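Local coordinates for genome polyprotein (Chicken sicinivirus JSY, PDB 6QWT), which includes the 3Dpol region captured here, an RNA-dependent RNA polymerase that probably copies the viral RNA genome during replication, at residues A[150-156]-A[278-282]; A[225-230]-A[340-346]. All coordinates share one frame. Numbering follows the deposited sequence.

Contact 1: A[150-156]-A[278-282]; sequences DYFYTTF and SKHVF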
loop_
_atom_site.group_PDB
_atom_site.type_symbol
_atom_site.label_atom_id
_atom_site.label_comp_id
_atom_site.label_asym_id
_atom_site.label_seq_id
_atom_site.Cartn_x
_atom_site.Cartn_y
_atom_site.Cartn_z
ATOM N N ASP A 150 17.525 10.973 -10.622
ATOM C CA ASP A 150 17.671 12.087 -9.684
ATOM C C ASP A 150 16.360 12.871 -9.683
ATOM O O ASP A 150 16.092 13.649 -10.604
ATOM C CB ASP A 150 18.854 12.964 -10.092
ATOM C CG ASP A 150 19.156 14.060 -9.085
ATOM O OD1 ASP A 150 18.579 14.046 -7.979
ATOM O OD2 ASP A 150 19.985 14.938 -9.403
ATOM N N TYR A 151 15.546 12.674 -8.649
ATOM C CA TYR A 151 14.205 13.242 -8.635
ATOM C C TYR A 151 13.741 13.401 -7.192
ATOM O O TYR A 151 14.325 12.837 -6.263
ATOM C CB TYR A 151 13.227 12.371 -9.436
ATOM C CG TYR A 151 13.098 10.958 -8.913
ATOM C CD1 TYR A 151 12.160 10.641 -7.939
ATOM C CD2 TYR A 151 13.914 9.941 -9.393
ATOM C CE1 TYR A 151 12.039 9.353 -7.454
ATOM C CE2 TYR A 151 13.799 8.647 -8.913
ATOM C CZ TYR A 151 12.859 8.362 -7.944
ATOM O OH TYR A 151 12.734 7.081 -7.458
ATOM N N PHE A 152 12.664 14.166 -7.025
ATOM C CA PHE A 152 12.119 14.521 -5.719
ATOM C C PHE A 152 10.760 13.864 -5.514
ATOM O O PHE A 152 9.908 13.898 -6.408
ATOM C CB PHE A 152 11.960 16.039 -5.583
ATOM C CG PHE A 152 13.248 16.775 -5.344
ATOM C CD1 PHE A 152 13.757 16.907 -4.062
ATOM C CD2 PHE A 152 13.934 17.357 -6.398
ATOM C CE1 PHE A 152 14.937 17.593 -3.838
ATOM C CE2 PHE A 152 15.116 18.046 -6.177
ATOM C CZ PHE A 152 15.615 18.164 -4.896
ATOM N N TYR A 153 10.556 13.281 -4.334
ATOM C CA TYR A 153 9.216 12.952 -3.869
ATOM C C TYR A 153 8.593 14.189 -3.232
ATOM O O TYR A 153 9.244 14.880 -2.442
ATOM C CB TYR A 153 9.254 11.810 -2.848
ATOM C CG TYR A 153 9.561 10.443 -3.424
ATOM C CD1 TYR A 153 8.539 9.569 -3.788
ATOM C CD2 TYR A 153 10.875 10.020 -3.593
ATOM C CE1 TYR A 153 8.822 8.311 -4.313
ATOM C CE2 TYR A 153 11.166 8.771 -4.115
ATOM C CZ TYR A 153 10.140 7.921 -4.472
ATOM O OH TYR A 153 10.443 6.681 -4.991
ATOM N N THR A 154 7.339 14.474 -3.576
ATOM C CA THR A 154 6.572 15.501 -2.880
ATOM C C THR A 154 5.900 14.882 -1.663
ATOM O O THR A 154 5.191 13.879 -1.785
ATOM C CB THR A 154 5.517 16.128 -3.794
ATOM O OG1 THR A 154 4.662 15.102 -4.314
ATOM C CG2 THR A 154 6.177 16.862 -4.944
ATOM N N THR A 155 6.120 15.478 -0.495
ATOM C CA THR A 155 5.619 14.954 0.771
ATOM C C THR A 155 4.487 15.832 1.289
ATOM O O THR A 155 4.624 17.058 1.349
ATOM C CB THR A 155 6.739 14.879 1.814
ATOM O OG1 THR A 155 7.811 14.075 1.309
ATOM C CG2 THR A 155 6.223 14.277 3.114
ATOM N N PHE A 156 3.379 15.202 1.671
ATOM C CA PHE A 156 2.232 15.894 2.236
ATOM C C PHE A 156 1.725 15.140 3.457
ATOM O O PHE A 156 2.050 13.969 3.673
ATOM C CB PHE A 156 1.089 16.034 1.216
ATOM C CG PHE A 156 1.461 16.815 -0.014
ATOM C CD1 PHE A 156 1.719 18.175 0.063
ATOM C CD2 PHE A 156 1.542 16.191 -1.250
ATOM C CE1 PHE A 156 2.057 18.897 -1.067
ATOM C CE2 PHE A 156 1.880 16.908 -2.385
ATOM C CZ PHE A 156 2.137 18.262 -2.292
ATOM N N SER A 278 16.522 8.522 -0.936
ATOM C CA SER A 278 15.560 9.280 -1.719
ATOM C C SER A 278 15.555 10.751 -1.322
ATOM O O SER A 278 15.849 11.107 -0.179
ATOM C CB SER A 278 14.155 8.698 -1.539
ATOM O OG SER A 278 13.791 8.701 -0.168
ATOM N N LYS A 279 15.198 11.602 -2.283
ATOM C CA LYS A 279 15.068 13.036 -2.064
ATOM C C LYS A 279 13.601 13.399 -1.880
ATOM O O LYS A 279 12.733 12.904 -2.605
ATOM C CB LYS A 279 15.658 13.826 -3.235
ATOM C CG LYS A 279 17.145 13.603 -3.433
ATOM C CD LYS A 279 17.573 13.895 -4.857
ATOM C CE LYS A 279 17.544 15.378 -5.137
ATOM N NZ LYS A 279 17.999 15.702 -6.516
ATOM N N HIS A 280 13.331 14.270 -0.910
ATOM C CA HIS A 280 11.972 14.653 -0.563
ATOM C C HIS A 280 11.862 16.166 -0.450
ATOM O O HIS A 280 12.845 16.856 -0.170
ATOM C CB HIS A 280 11.531 14.019 0.764
ATOM C CG HIS A 280 11.582 12.523 0.775
ATOM N ND1 HIS A 280 10.449 11.741 0.835
ATOM C CD2 HIS A 280 12.631 11.664 0.752
ATOM C CE1 HIS A 280 10.797 10.466 0.842
ATOM N NE2 HIS A 280 12.114 10.392 0.789
ATOM N N VAL A 281 10.651 16.676 -0.666
ATOM C CA VAL A 281 10.346 18.081 -0.426
ATOM C C VAL A 281 9.006 18.165 0.298
ATOM O O VAL A 281 7.978 17.727 -0.230
ATOM C CB VAL A 281 10.335 18.920 -1.718
ATOM C CG1 VAL A 281 9.393 18.338 -2.778
ATOM C CG2 VAL A 281 9.999 20.369 -1.403
ATOM N N PHE A 282 9.024 18.696 1.515
ATOM C CA PHE A 282 7.831 18.873 2.339
ATOM C C PHE A 282 7.657 20.371 2.557
ATOM O O PHE A 282 8.254 20.945 3.473
ATOM C CB PHE A 282 7.971 18.118 3.660
ATOM C CG PHE A 282 6.810 18.304 4.599
ATOM C CD1 PHE A 282 5.600 17.671 4.363
ATOM C CD2 PHE A 282 6.937 19.095 5.728
ATOM C CE1 PHE A 282 4.536 17.832 5.231
ATOM C CE2 PHE A 282 5.877 19.261 6.600
ATOM C CZ PHE A 282 4.675 18.629 6.352
HETATM O O HOH W 1 14.618 10.043 -4.959
HETATM O O HOH W 2 5.416 19.165 -0.252
#

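Contact 2: A[225-230]-A[340-346]; sequences DYSEVW and TVPSIHP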
loop_
_atom_site.group_PDB
_atom_site.type_symbol
_atom_site.label_atom_id
_atom_site.label_comp_id
_atom_site.label_asym_id
_atom_site.label_seq_id
_atom_site.Cartn_x
_atom_site.Cartn_y
_atom_site.Cartn_z
ATOM N N ASP A 225 -3.260 -25.891 4.512
ATOM C CA ASP A 225 -2.368 -26.871 5.128
ATOM C C ASP A 225 -1.961 -26.496 6.551
ATOM O O ASP A 225 -1.245 -27.273 7.194
ATOM C CB ASP A 225 -1.109 -27.050 4.280
ATOM C CG ASP A 225 -1.338 -27.930 3.070
ATOM O OD1 ASP A 225 -2.412 -28.559 2.988
ATOM O OD2 ASP A 225 -0.448 -27.985 2.190
ATOM N N TYR A 226 -2.399 -25.347 7.059
ATOM C CA TYR A 226 -1.924 -24.808 8.325
ATOM C C TYR A 226 -3.076 -24.717 9.313
ATOM O O TYR A 226 -4.145 -24.193 8.980
ATOM C CB TYR A 226 -1.287 -23.430 8.118
ATOM C CG TYR A 226 -0.261 -23.407 7.005
ATOM C CD1 TYR A 226 -0.643 -23.216 5.684
ATOM C CD2 TYR A 226 1.090 -23.582 7.278
ATOM C CE1 TYR A 226 0.290 -23.202 4.666
ATOM C CE2 TYR A 226 2.029 -23.568 6.267
ATOM C CZ TYR A 226 1.625 -23.379 4.963
ATOM O OH TYR A 226 2.561 -23.364 3.951
ATOM N N SER A 227 -2.854 -25.227 10.526
ATOM C CA SER A 227 -3.855 -25.103 11.579
ATOM C C SER A 227 -3.876 -23.704 12.177
ATOM O O SER A 227 -4.912 -23.267 12.690
ATOM C CB SER A 227 -3.595 -26.129 12.680
ATOM O OG SER A 227 -2.331 -25.908 13.283
ATOM N N GLU A 228 -2.754 -22.993 12.126
ATOM C CA GLU A 228 -2.643 -21.660 12.693
ATOM C C GLU A 228 -2.181 -20.683 11.623
ATOM O O GLU A 228 -1.200 -20.942 10.918
ATOM C CB GLU A 228 -1.686 -21.647 13.889
ATOM C CG GLU A 228 -2.357 -22.032 15.202
ATOM C CD GLU A 228 -1.395 -22.049 16.371
ATOM O OE1 GLU A 228 -1.630 -21.306 17.346
ATOM O OE2 GLU A 228 -0.406 -22.810 16.317
ATOM N N VAL A 229 -2.901 -19.572 11.498
ATOM C CA VAL A 229 -2.559 -18.487 10.588
ATOM C C VAL A 229 -2.482 -17.210 11.409
ATOM O O VAL A 229 -3.354 -16.959 12.249
ATOM C CB VAL A 229 -3.586 -18.350 9.447
ATOM C CG1 VAL A 229 -3.168 -17.259 8.469
ATOM C CG2 VAL A 229 -3.757 -19.680 8.720
ATOM N N TRP A 230 -1.439 -16.415 11.181
ATOM C CA TRP A 230 -1.161 -15.238 11.993
ATOM C C TRP A 230 -1.240 -13.969 11.157
ATOM O O TRP A 230 -0.836 -13.953 9.989
ATOM C CB TRP A 230 0.218 -15.341 12.649
ATOM C CG TRP A 230 0.346 -16.522 13.555
ATOM C CD1 TRP A 230 0.926 -17.722 13.260
ATOM C CD2 TRP A 230 -0.129 -16.625 14.903
ATOM N NE1 TRP A 230 0.845 -18.565 14.344
ATOM C CE2 TRP A 230 0.202 -17.914 15.365
ATOM C CE3 TRP A 230 -0.801 -15.751 15.763
ATOM C CZ2 TRP A 230 -0.115 -18.352 16.650
ATOM C CZ3 TRP A 230 -1.113 -16.189 17.038
ATOM C CH2 TRP A 230 -0.771 -17.476 17.468
ATOM N N THR A 340 3.258 -21.171 9.371
ATOM C CA THR A 340 4.355 -22.124 9.291
ATOM C C THR A 340 3.956 -23.425 9.971
ATOM O O THR A 340 3.084 -23.448 10.844
ATOM C CB THR A 340 5.638 -21.588 9.951
ATOM O OG1 THR A 340 5.415 -21.411 11.356
ATOM C CG2 THR A 340 6.060 -20.261 9.334
ATOM N N VAL A 341 4.602 -24.511 9.555
ATOM C CA VAL A 341 4.469 -25.806 10.217
ATOM C C VAL A 341 5.866 -26.286 10.592
ATOM O O VAL A 341 6.666 -26.602 9.699
ATOM C CB VAL A 341 3.749 -26.832 9.325
ATOM C CG1 VAL A 341 3.750 -28.195 9.998
ATOM C CG2 VAL A 341 2.326 -26.387 9.029
ATOM N N PRO A 342 6.217 -26.352 11.887
ATOM C CA PRO A 342 5.383 -25.991 13.040
ATOM C C PRO A 342 5.123 -24.489 13.154
ATOM O O PRO A 342 5.846 -23.685 12.565
ATOM C CB PRO A 342 6.204 -26.489 14.234
ATOM C CG PRO A 342 7.614 -26.473 13.748
ATOM C CD PRO A 342 7.536 -26.865 12.303
ATOM N N SER A 343 4.093 -24.126 13.911
ATOM C CA SER A 343 3.669 -22.735 13.995
ATOM C C SER A 343 4.675 -21.912 14.789
ATOM O O SER A 343 5.059 -22.285 15.902
ATOM C CB SER A 343 2.286 -22.647 14.637
ATOM O OG SER A 343 1.874 -21.300 14.776
ATOM N N ILE A 344 5.099 -20.790 14.215
ATOM C CA ILE A 344 5.980 -19.841 14.883
ATOM C C ILE A 344 5.130 -18.678 15.374
ATOM O O ILE A 344 4.457 -18.012 14.577
ATOM C CB ILE A 344 7.101 -19.358 13.949
ATOM C CG1 ILE A 344 7.998 -20.532 13.548
ATOM C CG2 ILE A 344 7.919 -18.262 14.617
ATOM C CD1 ILE A 344 9.175 -20.144 12.681
ATOM N N HIS A 345 5.148 -18.440 16.680
ATOM C CA HIS A 345 4.305 -17.404 17.255
ATOM C C HIS A 345 4.862 -16.023 16.911
ATOM O O HIS A 345 6.082 -15.836 16.875
ATOM C CB HIS A 345 4.217 -17.579 18.771
ATOM C CG HIS A 345 3.068 -16.858 19.404
ATOM N ND1 HIS A 345 3.152 -15.545 19.819
ATOM C CD2 HIS A 345 1.815 -17.270 19.709
ATOM C CE1 HIS A 345 1.998 -15.178 20.347
ATOM N NE2 HIS A 345 1.169 -16.206 20.292
ATOM N N PRO A 346 4.000 -15.040 16.641
ATOM C CA PRO A 346 4.497 -13.687 16.340
ATOM C C PRO A 346 5.271 -13.057 17.481
ATOM O O PRO A 346 5.973 -12.063 17.254
ATOM C CB PRO A 346 3.217 -12.897 16.023
ATOM C CG PRO A 346 2.102 -13.712 16.585
ATOM C CD PRO A 346 2.540 -15.136 16.483
HETATM O O HOH W 3 1.456 -20.862 11.659
HETATM O O HOH W 4 0.191 -24.147 11.838
#

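Contact 1: A[150-156]-A[278-282]
Lys279 reaches from its strand along the neighbouring chain segment, laying its aliphatic arm across one face of the Phe152 ring. Its CE lies 3.8 Å from the centroid of the Phe152 ring in a CH-pi contact, and NZ makes an off-centre cation-pi interaction with the same ring, 4.2 Å from its centroid. The ammonium also forms a salt bridge with Asp150, although the modelled OD1 of Asp150 and NZ of Lys279 are too close for their exact positions to be trusted. Trp286 packs edge-to-face against Phe152. Alongside these side chains, Tyr153 N donates to Lys279 O (2.8 Å), Val281 N to Tyr153 O (2.9 Å) and Thr155 N to Val281 O (2.9 Å). This is the staggered bonding of parallel strands, here crossing at 35°. They belong to the mixed sheet of the fingers in the right-hand polymerase fold, flanked by the antiparallel strands 174-177 and 285-290. Thr155 points its side chain toward the partner strand: its CG2 sits 3.7 Å from Phe282 CD1, while its hydroxyl is hydrogen-bonded to Glu176, a carboxylate shared with ND1 of His280. A water donates to both Thr155 O (2.8 Å) and Val281 O (2.9 Å). On the face carrying Tyr153 and His280, the two rings run nearly parallel but are slid apart, with centroids 5.5 Å from each other.

Contact 2: A[225-230]-A[340-346]
Trp230 spreads its indole over Pro346, whose CD sits 3.6 Å from the centroid of the Trp230 six-membered ring in a CH-pi contact. At the ring edge, Trp230 NE1 donates a straight hydrogen bond to Ser343 OG (3.0 Å), and the His345 ring meets the indole obliquely. His345 is the N-cap of helix 346-356, its ND1 accepting from Ser347 N while its NE2 is hydrogen-bonded to Pro371 O. Between Glu228 and Thr340 waters bridge the two backbones: one molecule donates to Glu228 O (2.8 Å) and accepts from Thr340 N (2.9 Å), while another accepts from Glu228 N (3.2 Å) and donates to Thr340 O (3.1 Å). Farther out, Tyr226 CD2 touches Val341 CG2 at 3.5 Å, just before the cis peptide preceding Pro342. Thr340 OG1 braces this turn by donating to Pro342 O (2.6 Å) and accepting from Ile344 N (2.9 Å). The arrangement is the water-split outer end of the polymerase palm sheet, where the motif A strand enters beside the second strand of the GDD-bearing motif C hairpin.

In the fold
The two contacts lie on opposite sides of the chain's centre, their own centres about 40 Å apart and their nearest atoms about 28 Å apart. Contact 1 is buried within the fingers sheet; contact 2 is only partly buried, at the end of the palm sheet, in the loops that flank its inner strands. They share no strand or helix, yet their segments alternate along the sequence, so the chain passes from fingers to palm and back before the palm pairing closes. Direct parallel backbone bonds join the strands of contact 1, and water supplements them. Contact 2 has no direct backbone bond between its segments: waters bridge the main chains, while side chains, chiefly the indole with its neighbours and a tyrosine-valine pair, touch directly.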